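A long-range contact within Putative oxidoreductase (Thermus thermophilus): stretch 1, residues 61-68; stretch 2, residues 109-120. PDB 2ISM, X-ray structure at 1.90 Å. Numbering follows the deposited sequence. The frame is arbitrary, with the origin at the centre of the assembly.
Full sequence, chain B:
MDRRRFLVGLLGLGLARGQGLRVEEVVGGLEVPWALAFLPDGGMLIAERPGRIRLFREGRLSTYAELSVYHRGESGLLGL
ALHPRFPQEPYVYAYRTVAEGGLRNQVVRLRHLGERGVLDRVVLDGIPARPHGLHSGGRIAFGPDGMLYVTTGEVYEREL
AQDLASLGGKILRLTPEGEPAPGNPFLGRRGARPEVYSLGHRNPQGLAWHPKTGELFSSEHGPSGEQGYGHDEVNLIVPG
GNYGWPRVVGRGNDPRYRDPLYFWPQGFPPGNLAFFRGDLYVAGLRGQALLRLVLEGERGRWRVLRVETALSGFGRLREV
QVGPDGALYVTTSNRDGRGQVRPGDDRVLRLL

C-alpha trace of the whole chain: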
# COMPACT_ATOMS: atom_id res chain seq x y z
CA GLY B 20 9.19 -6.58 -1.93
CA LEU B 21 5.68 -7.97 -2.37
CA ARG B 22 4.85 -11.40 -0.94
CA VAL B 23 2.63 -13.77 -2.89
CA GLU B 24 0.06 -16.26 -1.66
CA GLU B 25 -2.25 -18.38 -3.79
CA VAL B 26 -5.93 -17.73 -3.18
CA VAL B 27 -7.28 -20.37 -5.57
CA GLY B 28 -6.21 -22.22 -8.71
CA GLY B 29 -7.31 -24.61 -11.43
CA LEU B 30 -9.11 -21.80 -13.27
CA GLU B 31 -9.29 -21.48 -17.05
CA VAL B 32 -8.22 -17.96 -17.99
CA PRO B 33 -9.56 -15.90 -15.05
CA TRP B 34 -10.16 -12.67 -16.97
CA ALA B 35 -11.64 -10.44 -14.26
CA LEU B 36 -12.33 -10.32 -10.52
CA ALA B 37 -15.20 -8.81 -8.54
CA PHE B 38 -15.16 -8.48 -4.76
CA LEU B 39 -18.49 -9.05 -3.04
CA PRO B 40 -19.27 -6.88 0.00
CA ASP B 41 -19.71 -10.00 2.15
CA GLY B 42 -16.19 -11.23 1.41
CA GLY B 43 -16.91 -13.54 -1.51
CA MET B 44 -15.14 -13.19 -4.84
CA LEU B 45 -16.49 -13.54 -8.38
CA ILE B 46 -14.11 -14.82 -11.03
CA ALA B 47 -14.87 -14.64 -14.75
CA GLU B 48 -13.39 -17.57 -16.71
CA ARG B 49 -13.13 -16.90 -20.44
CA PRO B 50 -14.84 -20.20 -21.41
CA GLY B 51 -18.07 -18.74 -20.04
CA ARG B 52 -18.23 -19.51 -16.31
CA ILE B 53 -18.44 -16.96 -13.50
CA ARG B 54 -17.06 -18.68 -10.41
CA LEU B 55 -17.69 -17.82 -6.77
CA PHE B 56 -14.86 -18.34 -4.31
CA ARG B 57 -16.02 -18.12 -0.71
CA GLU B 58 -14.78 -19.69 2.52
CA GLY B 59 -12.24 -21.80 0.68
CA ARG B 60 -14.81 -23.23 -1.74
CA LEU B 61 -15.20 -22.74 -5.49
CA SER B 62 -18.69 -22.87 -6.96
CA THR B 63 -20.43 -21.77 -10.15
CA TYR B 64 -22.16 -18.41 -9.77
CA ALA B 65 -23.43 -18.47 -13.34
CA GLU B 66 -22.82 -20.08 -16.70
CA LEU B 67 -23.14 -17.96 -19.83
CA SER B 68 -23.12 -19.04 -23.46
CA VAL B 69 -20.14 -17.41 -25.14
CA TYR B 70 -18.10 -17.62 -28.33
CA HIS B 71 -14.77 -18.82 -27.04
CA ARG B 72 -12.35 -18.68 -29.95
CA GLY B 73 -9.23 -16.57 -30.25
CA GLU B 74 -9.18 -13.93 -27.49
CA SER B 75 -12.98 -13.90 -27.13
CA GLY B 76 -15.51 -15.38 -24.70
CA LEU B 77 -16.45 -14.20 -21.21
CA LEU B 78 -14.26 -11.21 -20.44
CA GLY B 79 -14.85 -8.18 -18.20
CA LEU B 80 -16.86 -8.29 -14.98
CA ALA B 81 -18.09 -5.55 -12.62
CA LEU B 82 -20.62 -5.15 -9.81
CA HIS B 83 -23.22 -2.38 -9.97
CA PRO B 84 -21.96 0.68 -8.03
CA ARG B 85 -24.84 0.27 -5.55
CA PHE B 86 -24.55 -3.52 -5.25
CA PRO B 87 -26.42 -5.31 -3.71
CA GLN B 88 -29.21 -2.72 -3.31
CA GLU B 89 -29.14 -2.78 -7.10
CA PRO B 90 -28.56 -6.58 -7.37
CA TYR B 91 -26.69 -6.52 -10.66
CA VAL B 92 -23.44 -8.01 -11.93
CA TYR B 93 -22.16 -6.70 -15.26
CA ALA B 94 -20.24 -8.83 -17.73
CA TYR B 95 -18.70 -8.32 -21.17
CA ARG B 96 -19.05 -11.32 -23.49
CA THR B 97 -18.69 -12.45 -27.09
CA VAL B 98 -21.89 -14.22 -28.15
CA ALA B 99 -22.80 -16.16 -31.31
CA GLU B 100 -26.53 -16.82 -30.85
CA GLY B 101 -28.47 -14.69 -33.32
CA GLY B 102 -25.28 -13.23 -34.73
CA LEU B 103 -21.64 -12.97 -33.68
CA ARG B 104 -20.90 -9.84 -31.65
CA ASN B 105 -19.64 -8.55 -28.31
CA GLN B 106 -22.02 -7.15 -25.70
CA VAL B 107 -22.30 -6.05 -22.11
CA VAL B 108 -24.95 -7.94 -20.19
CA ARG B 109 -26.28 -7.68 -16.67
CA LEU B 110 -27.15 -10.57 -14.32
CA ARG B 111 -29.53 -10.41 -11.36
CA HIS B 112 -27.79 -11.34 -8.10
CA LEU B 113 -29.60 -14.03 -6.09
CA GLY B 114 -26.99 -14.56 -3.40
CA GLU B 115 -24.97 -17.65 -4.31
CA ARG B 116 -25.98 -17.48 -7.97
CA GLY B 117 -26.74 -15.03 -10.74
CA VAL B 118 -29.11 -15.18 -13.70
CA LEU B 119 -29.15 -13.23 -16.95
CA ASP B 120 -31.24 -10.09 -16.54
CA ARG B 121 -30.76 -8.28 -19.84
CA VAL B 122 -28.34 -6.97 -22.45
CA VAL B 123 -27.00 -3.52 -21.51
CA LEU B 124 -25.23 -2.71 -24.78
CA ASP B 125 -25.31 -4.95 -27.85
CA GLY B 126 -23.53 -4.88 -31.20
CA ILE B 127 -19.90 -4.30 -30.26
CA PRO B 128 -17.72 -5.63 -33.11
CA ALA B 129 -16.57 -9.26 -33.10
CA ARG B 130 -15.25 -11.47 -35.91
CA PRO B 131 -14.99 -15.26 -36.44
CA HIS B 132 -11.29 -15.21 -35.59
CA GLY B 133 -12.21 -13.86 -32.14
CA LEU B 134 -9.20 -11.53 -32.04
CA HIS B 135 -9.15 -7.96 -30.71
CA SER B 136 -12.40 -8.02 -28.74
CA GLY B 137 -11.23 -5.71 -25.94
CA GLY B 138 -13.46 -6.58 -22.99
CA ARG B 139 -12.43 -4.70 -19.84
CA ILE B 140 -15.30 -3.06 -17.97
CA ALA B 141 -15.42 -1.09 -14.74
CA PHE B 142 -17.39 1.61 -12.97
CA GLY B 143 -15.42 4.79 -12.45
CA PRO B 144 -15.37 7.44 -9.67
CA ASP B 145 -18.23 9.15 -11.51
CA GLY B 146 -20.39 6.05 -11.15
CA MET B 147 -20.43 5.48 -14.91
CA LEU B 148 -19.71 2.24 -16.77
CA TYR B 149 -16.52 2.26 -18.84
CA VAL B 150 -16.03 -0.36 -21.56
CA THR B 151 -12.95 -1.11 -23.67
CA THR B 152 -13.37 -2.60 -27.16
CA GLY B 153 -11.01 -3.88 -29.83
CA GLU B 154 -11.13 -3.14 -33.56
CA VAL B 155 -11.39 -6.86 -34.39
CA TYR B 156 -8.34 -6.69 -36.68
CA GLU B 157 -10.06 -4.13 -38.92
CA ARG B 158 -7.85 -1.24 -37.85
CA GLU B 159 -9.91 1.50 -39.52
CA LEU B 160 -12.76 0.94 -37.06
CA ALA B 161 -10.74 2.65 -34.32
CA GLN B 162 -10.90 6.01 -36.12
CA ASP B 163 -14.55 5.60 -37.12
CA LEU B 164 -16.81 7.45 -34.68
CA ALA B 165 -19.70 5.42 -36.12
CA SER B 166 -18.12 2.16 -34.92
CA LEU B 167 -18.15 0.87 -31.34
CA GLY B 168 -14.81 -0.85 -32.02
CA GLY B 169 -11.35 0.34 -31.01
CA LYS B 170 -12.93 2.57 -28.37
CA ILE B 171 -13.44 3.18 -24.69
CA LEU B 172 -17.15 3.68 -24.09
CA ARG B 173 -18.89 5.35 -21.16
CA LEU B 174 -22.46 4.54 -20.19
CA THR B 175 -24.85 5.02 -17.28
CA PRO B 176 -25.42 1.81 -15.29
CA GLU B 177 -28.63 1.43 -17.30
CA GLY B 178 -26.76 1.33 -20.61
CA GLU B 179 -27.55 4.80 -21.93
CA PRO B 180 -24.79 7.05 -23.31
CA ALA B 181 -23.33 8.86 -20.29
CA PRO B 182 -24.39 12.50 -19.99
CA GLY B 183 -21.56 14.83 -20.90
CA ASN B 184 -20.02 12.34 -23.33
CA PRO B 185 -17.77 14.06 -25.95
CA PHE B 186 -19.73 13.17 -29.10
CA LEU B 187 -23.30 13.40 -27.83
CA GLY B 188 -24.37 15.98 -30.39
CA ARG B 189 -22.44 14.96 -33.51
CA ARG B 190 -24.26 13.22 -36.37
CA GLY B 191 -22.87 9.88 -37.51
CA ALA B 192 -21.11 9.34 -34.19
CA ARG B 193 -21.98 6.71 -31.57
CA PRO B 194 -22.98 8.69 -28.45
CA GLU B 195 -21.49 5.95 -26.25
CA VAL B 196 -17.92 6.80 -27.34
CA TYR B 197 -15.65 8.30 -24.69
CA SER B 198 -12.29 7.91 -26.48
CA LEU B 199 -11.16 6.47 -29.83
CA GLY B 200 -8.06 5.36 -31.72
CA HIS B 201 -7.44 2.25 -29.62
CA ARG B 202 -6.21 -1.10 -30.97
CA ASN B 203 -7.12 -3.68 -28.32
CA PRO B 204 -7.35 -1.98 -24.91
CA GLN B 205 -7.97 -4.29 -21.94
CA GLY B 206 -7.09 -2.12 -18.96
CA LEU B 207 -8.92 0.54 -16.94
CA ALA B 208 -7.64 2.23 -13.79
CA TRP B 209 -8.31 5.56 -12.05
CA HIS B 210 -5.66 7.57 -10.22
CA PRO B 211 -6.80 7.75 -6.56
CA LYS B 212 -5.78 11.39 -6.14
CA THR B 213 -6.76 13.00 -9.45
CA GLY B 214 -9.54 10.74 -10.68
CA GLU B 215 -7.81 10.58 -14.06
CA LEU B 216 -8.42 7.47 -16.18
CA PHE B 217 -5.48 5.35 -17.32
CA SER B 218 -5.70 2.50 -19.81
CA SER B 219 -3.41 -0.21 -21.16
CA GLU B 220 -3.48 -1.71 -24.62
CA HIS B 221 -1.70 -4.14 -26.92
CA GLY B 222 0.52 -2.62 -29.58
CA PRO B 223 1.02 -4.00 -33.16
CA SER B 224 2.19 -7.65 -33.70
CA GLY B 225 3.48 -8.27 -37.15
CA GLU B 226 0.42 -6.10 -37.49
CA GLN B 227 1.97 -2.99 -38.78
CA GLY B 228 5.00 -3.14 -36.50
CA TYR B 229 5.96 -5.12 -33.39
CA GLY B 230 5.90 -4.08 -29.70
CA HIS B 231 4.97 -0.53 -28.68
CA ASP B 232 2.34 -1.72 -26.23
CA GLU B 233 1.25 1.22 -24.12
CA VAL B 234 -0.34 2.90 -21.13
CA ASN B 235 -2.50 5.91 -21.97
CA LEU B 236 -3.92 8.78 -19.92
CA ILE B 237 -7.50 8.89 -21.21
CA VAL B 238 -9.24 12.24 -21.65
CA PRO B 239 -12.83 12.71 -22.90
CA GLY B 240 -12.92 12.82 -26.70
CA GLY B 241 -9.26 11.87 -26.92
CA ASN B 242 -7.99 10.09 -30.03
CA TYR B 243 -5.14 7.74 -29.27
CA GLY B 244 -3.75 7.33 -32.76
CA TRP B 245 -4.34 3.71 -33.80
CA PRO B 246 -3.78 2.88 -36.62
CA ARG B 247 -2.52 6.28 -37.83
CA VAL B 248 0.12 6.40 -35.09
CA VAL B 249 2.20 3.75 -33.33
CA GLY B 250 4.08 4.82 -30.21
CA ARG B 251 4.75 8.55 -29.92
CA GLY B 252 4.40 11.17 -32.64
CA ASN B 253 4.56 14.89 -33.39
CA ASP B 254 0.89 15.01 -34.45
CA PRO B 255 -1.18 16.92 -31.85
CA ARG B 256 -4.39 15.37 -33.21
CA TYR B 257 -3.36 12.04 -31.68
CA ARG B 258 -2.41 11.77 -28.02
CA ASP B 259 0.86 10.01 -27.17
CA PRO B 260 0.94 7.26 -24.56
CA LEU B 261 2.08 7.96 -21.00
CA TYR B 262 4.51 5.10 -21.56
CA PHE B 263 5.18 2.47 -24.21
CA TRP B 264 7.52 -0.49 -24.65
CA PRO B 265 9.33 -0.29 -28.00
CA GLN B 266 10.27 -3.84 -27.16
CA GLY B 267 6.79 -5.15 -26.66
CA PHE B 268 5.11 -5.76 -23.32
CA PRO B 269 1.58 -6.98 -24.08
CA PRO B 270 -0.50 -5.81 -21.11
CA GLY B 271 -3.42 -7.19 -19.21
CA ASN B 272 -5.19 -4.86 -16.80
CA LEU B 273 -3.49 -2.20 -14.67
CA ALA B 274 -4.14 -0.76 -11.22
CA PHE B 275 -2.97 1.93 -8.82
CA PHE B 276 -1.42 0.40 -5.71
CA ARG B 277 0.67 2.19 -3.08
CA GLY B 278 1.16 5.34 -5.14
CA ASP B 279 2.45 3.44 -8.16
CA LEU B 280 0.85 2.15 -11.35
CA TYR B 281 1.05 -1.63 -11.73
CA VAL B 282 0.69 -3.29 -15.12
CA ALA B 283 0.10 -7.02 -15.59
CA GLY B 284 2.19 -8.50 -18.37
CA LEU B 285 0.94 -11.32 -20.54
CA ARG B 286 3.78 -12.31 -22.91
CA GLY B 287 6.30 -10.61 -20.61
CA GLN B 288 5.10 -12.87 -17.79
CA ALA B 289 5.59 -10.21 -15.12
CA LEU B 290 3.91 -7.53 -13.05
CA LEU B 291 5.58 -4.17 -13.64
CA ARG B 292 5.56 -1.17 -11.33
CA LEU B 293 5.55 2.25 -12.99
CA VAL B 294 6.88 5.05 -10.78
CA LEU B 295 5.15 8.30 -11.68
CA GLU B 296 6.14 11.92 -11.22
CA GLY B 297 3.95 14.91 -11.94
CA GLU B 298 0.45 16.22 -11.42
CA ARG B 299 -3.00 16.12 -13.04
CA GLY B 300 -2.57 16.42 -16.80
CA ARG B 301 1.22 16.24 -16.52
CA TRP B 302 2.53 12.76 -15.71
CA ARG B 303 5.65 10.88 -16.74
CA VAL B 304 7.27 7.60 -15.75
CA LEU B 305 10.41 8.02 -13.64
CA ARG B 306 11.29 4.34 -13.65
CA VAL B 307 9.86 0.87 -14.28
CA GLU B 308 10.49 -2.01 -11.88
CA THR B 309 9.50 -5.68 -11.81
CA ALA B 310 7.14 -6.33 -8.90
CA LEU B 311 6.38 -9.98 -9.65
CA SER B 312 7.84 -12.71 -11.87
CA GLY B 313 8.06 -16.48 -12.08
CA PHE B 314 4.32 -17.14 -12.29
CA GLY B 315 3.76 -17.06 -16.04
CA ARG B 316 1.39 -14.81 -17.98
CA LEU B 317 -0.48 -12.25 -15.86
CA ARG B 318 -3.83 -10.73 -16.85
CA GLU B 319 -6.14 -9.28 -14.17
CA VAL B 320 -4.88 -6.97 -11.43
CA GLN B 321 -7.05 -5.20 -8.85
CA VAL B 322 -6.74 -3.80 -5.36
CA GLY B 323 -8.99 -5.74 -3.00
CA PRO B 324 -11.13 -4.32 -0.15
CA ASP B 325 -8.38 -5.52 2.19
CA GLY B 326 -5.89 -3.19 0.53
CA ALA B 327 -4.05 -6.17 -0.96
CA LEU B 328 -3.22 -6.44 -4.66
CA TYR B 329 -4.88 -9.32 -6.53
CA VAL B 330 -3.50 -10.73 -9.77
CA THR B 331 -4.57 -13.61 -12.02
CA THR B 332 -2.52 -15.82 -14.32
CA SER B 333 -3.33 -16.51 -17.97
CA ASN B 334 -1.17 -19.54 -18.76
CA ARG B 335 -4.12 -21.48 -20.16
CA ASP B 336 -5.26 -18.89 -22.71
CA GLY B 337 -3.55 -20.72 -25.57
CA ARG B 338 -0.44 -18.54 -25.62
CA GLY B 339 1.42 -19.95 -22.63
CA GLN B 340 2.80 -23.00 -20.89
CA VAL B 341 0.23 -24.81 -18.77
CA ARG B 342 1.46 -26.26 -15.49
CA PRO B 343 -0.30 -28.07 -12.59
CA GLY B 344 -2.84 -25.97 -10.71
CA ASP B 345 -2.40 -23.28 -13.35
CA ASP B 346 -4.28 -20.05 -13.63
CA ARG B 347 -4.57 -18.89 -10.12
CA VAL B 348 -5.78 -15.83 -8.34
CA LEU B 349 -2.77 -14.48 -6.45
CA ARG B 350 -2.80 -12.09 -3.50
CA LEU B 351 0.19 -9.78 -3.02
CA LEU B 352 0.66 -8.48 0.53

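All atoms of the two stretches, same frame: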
# COMPACT_ATOMS: atom_id res chain seq x y z
N LEU B 61 -14.92 -23.26 -4.16
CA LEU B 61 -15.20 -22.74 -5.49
C LEU B 61 -16.51 -23.31 -5.99
O LEU B 61 -16.71 -24.53 -5.98
CB LEU B 61 -14.09 -23.14 -6.47
CG LEU B 61 -13.06 -22.11 -6.93
CD1 LEU B 61 -12.27 -22.70 -8.09
CD2 LEU B 61 -13.75 -20.82 -7.37
N SER B 62 -17.40 -22.44 -6.43
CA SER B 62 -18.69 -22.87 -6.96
C SER B 62 -18.97 -22.09 -8.23
O SER B 62 -18.22 -21.18 -8.60
CB SER B 62 -19.80 -22.61 -5.94
OG SER B 62 -19.96 -21.23 -5.69
N THR B 63 -20.05 -22.46 -8.92
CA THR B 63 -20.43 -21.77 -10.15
C THR B 63 -21.54 -20.77 -9.85
O THR B 63 -22.65 -21.14 -9.46
CB THR B 63 -20.90 -22.75 -11.23
OG1 THR B 63 -19.82 -23.63 -11.57
CG2 THR B 63 -21.35 -22.00 -12.47
N TYR B 64 -21.22 -19.49 -10.02
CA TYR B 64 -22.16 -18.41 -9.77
C TYR B 64 -23.14 -18.35 -10.94
O TYR B 64 -24.35 -18.17 -10.75
CB TYR B 64 -21.41 -17.08 -9.66
CG TYR B 64 -22.29 -15.89 -9.39
CD1 TYR B 64 -22.83 -15.67 -8.13
CD2 TYR B 64 -22.58 -14.98 -10.40
CE1 TYR B 64 -23.65 -14.56 -7.88
CE2 TYR B 64 -23.39 -13.88 -10.17
CZ TYR B 64 -23.92 -13.67 -8.91
OH TYR B 64 -24.71 -12.56 -8.68
N ALA B 65 -22.61 -18.50 -12.14
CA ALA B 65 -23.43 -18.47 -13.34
C ALA B 65 -22.68 -19.05 -14.53
O ALA B 65 -21.44 -19.06 -14.56
CB ALA B 65 -23.86 -17.04 -13.66
N GLU B 66 -23.43 -19.55 -15.49
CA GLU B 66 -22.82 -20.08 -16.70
C GLU B 66 -23.46 -19.32 -17.84
O GLU B 66 -24.69 -19.24 -17.93
CB GLU B 66 -23.08 -21.58 -16.83
CG GLU B 66 -22.22 -22.25 -17.88
CD GLU B 66 -22.22 -23.76 -17.77
OE1 GLU B 66 -21.92 -24.27 -16.67
OE2 GLU B 66 -22.53 -24.43 -18.77
N LEU B 67 -22.64 -18.73 -18.70
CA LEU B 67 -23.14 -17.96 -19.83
C LEU B 67 -22.63 -18.53 -21.14
O LEU B 67 -21.48 -18.95 -21.24
CB LEU B 67 -22.71 -16.50 -19.71
CG LEU B 67 -23.18 -15.71 -18.48
CD1 LEU B 67 -22.48 -14.37 -18.43
CD2 LEU B 67 -24.69 -15.52 -18.54
N SER B 68 -23.50 -18.56 -22.15
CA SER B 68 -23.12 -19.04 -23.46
C SER B 68 -22.22 -17.97 -24.06
O SER B 68 -22.58 -16.79 -24.09
CB SER B 68 -24.36 -19.23 -24.34
OG SER B 68 -24.00 -19.45 -25.69
N ARG B 109 -26.11 -7.89 -18.09
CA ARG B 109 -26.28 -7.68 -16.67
C ARG B 109 -27.00 -8.91 -16.10
O ARG B 109 -27.95 -9.39 -16.71
CB ARG B 109 -27.12 -6.42 -16.45
CG ARG B 109 -27.26 -5.98 -15.03
CD ARG B 109 -27.87 -4.59 -14.94
NE ARG B 109 -29.33 -4.58 -15.03
CZ ARG B 109 -30.07 -3.50 -14.81
NH1 ARG B 109 -29.48 -2.35 -14.49
NH2 ARG B 109 -31.39 -3.55 -14.89
N LEU B 110 -26.53 -9.42 -14.97
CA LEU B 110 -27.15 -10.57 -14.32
C LEU B 110 -27.78 -10.11 -13.01
O LEU B 110 -27.27 -9.20 -12.35
CB LEU B 110 -26.12 -11.65 -14.00
CG LEU B 110 -25.23 -12.26 -15.09
CD1 LEU B 110 -24.59 -13.53 -14.55
CD2 LEU B 110 -26.05 -12.58 -16.32
N ARG B 111 -28.88 -10.74 -12.62
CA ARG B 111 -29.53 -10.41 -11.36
C ARG B 111 -28.92 -11.29 -10.27
O ARG B 111 -28.89 -12.52 -10.39
CB ARG B 111 -31.05 -10.63 -11.44
CG ARG B 111 -31.76 -10.51 -10.09
CD ARG B 111 -33.27 -10.61 -10.25
NE ARG B 111 -33.86 -9.37 -10.73
CZ ARG B 111 -34.01 -8.28 -9.98
NH1 ARG B 111 -33.62 -8.28 -8.71
NH2 ARG B 111 -34.55 -7.18 -10.50
N HIS B 112 -28.42 -10.65 -9.22
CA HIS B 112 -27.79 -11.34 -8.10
C HIS B 112 -28.83 -11.99 -7.19
O HIS B 112 -29.75 -11.33 -6.72
CB HIS B 112 -26.95 -10.34 -7.30
CG HIS B 112 -26.28 -10.92 -6.09
ND1 HIS B 112 -25.26 -11.84 -6.18
CD2 HIS B 112 -26.48 -10.70 -4.77
CE1 HIS B 112 -24.85 -12.16 -4.96
NE2 HIS B 112 -25.57 -11.48 -4.09
N LEU B 113 -28.67 -13.29 -6.94
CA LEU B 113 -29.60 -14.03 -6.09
C LEU B 113 -28.91 -14.60 -4.87
O LEU B 113 -29.44 -15.50 -4.21
CB LEU B 113 -30.25 -15.16 -6.89
CG LEU B 113 -31.06 -14.75 -8.12
CD1 LEU B 113 -31.54 -15.99 -8.88
CD2 LEU B 113 -32.25 -13.89 -7.69
N GLY B 114 -27.72 -14.08 -4.56
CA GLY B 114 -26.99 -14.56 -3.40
C GLY B 114 -25.80 -15.42 -3.75
O GLY B 114 -24.67 -14.93 -3.84
N GLU B 115 -26.04 -16.72 -3.96
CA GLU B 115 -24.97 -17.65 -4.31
C GLU B 115 -24.92 -17.88 -5.82
O GLU B 115 -24.01 -18.53 -6.34
CB GLU B 115 -25.19 -18.98 -3.59
CG GLU B 115 -24.01 -19.93 -3.68
CD GLU B 115 -24.31 -21.30 -3.08
OE1 GLU B 115 -23.38 -22.15 -3.05
OE2 GLU B 115 -25.46 -21.53 -2.66
N ARG B 116 -25.91 -17.33 -6.53
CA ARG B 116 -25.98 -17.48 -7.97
C ARG B 116 -26.47 -16.21 -8.65
O ARG B 116 -26.99 -15.30 -8.00
CB ARG B 116 -26.93 -18.63 -8.35
CG ARG B 116 -26.43 -20.02 -8.00
CD ARG B 116 -27.44 -21.07 -8.46
NE ARG B 116 -26.96 -22.44 -8.28
CZ ARG B 116 -26.71 -23.00 -7.10
NH1 ARG B 116 -26.90 -22.31 -5.98
NH2 ARG B 116 -26.28 -24.25 -7.04
N GLY B 117 -26.30 -16.16 -9.96
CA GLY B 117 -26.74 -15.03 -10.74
C GLY B 117 -27.44 -15.55 -11.98
O GLY B 117 -27.13 -16.64 -12.45
N VAL B 118 -28.39 -14.78 -12.50
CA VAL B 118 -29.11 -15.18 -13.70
C VAL B 118 -29.23 -14.00 -14.64
O VAL B 118 -29.44 -12.87 -14.20
CB VAL B 118 -30.54 -15.72 -13.38
CG1 VAL B 118 -30.44 -17.03 -12.61
CG2 VAL B 118 -31.32 -14.70 -12.57
N LEU B 119 -29.07 -14.27 -15.93
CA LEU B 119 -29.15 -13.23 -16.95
C LEU B 119 -30.37 -12.35 -16.74
O LEU B 119 -31.49 -12.84 -16.60
CB LEU B 119 -29.22 -13.86 -18.34
CG LEU B 119 -28.20 -13.41 -19.39
CD1 LEU B 119 -28.62 -13.95 -20.75
CD2 LEU B 119 -28.10 -11.89 -19.43
N ASP B 120 -30.15 -11.04 -16.70
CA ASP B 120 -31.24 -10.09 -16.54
C ASP B 120 -31.55 -9.51 -17.91
O ASP B 120 -32.66 -9.66 -18.42
CB ASP B 120 -30.83 -8.98 -15.56
CG ASP B 120 -31.88 -7.88 -15.47
OD1 ASP B 120 -33.06 -8.20 -15.26
OD2 ASP B 120 -31.51 -6.69 -15.61

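A short segment can be fastened to a distant hairpin by one well-placed aromatic residue, provided the hairpin offers a bare stretch of backbone for the ring to lie on. The contact between residues 61-68 and 109-120 of this putative oxidoreductase illustrates the principle. The second stretch is a hairpin in its own right: Arg111 N donates to Val118 O (2.7 Å), Val118 N returns a bond to Arg111 O (3.1 Å), and Leu113 N reaches Arg116 O (2.8 Å) near the turn. The first stretch packs against this framework, and the two together bury 444 Å², much of it around a single tyrosine.

The approach begins loosely. Leu61 is out of reach, and Ser62, although its CA-to-CB bond points toward the hairpin, brings OG only to 4.4 Å from Glu115 OE1, too far for a hydrogen bond. Thr63 is directed sideways and contributes through its backbone, with its O 4.2 Å from Arg116 CG. Small polar residues are at ease in this partly exposed position, where neither makes a hydrogen bond to the hairpin.

At Tyr64 the chain turns a corner and the contact becomes specific. Its carbonyl is engaged by the hairpin backbone: Gly117 N donates to Tyr64 O at 2.9 Å with an angle of 153° at the hydrogen, and Arg116 CA lies 3.3 Å from the same oxygen in a CA-H...O contact. The side chain leaves sideways, but with chi1 in the t well its end comes nearer to the hairpin. There Tyr64 OH meets His112 ND1 at 2.7 Å, a short hydrogen bond in which either partner could be the donor. The two rings meet rim to rim, their centroids 5.8 Å apart and their planes inclined by 22°, so the link runs from edge to edge and leaves a face of the tyrosine free for another neighbour.

That neighbour is Gly117. Gly117 CA sits 4.0 Å from the centroid of the Tyr64 ring, 29° off the ring normal, in a CH-pi contact over the face. The fit depends on the missing side chain: an ideal CB on Gly117 would point toward stretch 1 and fall 2.4 Å from Tyr64 CE2, a clash. Glycine thus lets the same residue give its N to the tyrosine carbonyl and its CA to the tyrosine ring.

Beyond the corner the contact becomes apolar. Ala65 points toward the hairpin, and its buried methyl lies close to both backbone and side chain, with CB 3.5 Å from Gly117 O and 3.7 Å from Leu110 CD1. Glu66 then points away and is exposed, as suits a charged residue. Leu67 turns inward again, its CD2 3.9 Å from Leu110 CD2 and 4.2 Å from Leu119 CG, so that one leucine methyl touches side chains from both hairpin strands. Ser68, exposed and without contact, closes the stretch. Polar anchoring at the corner thus gives way to alternating inward and outward residues, with hydrophobic packing completing the attachment.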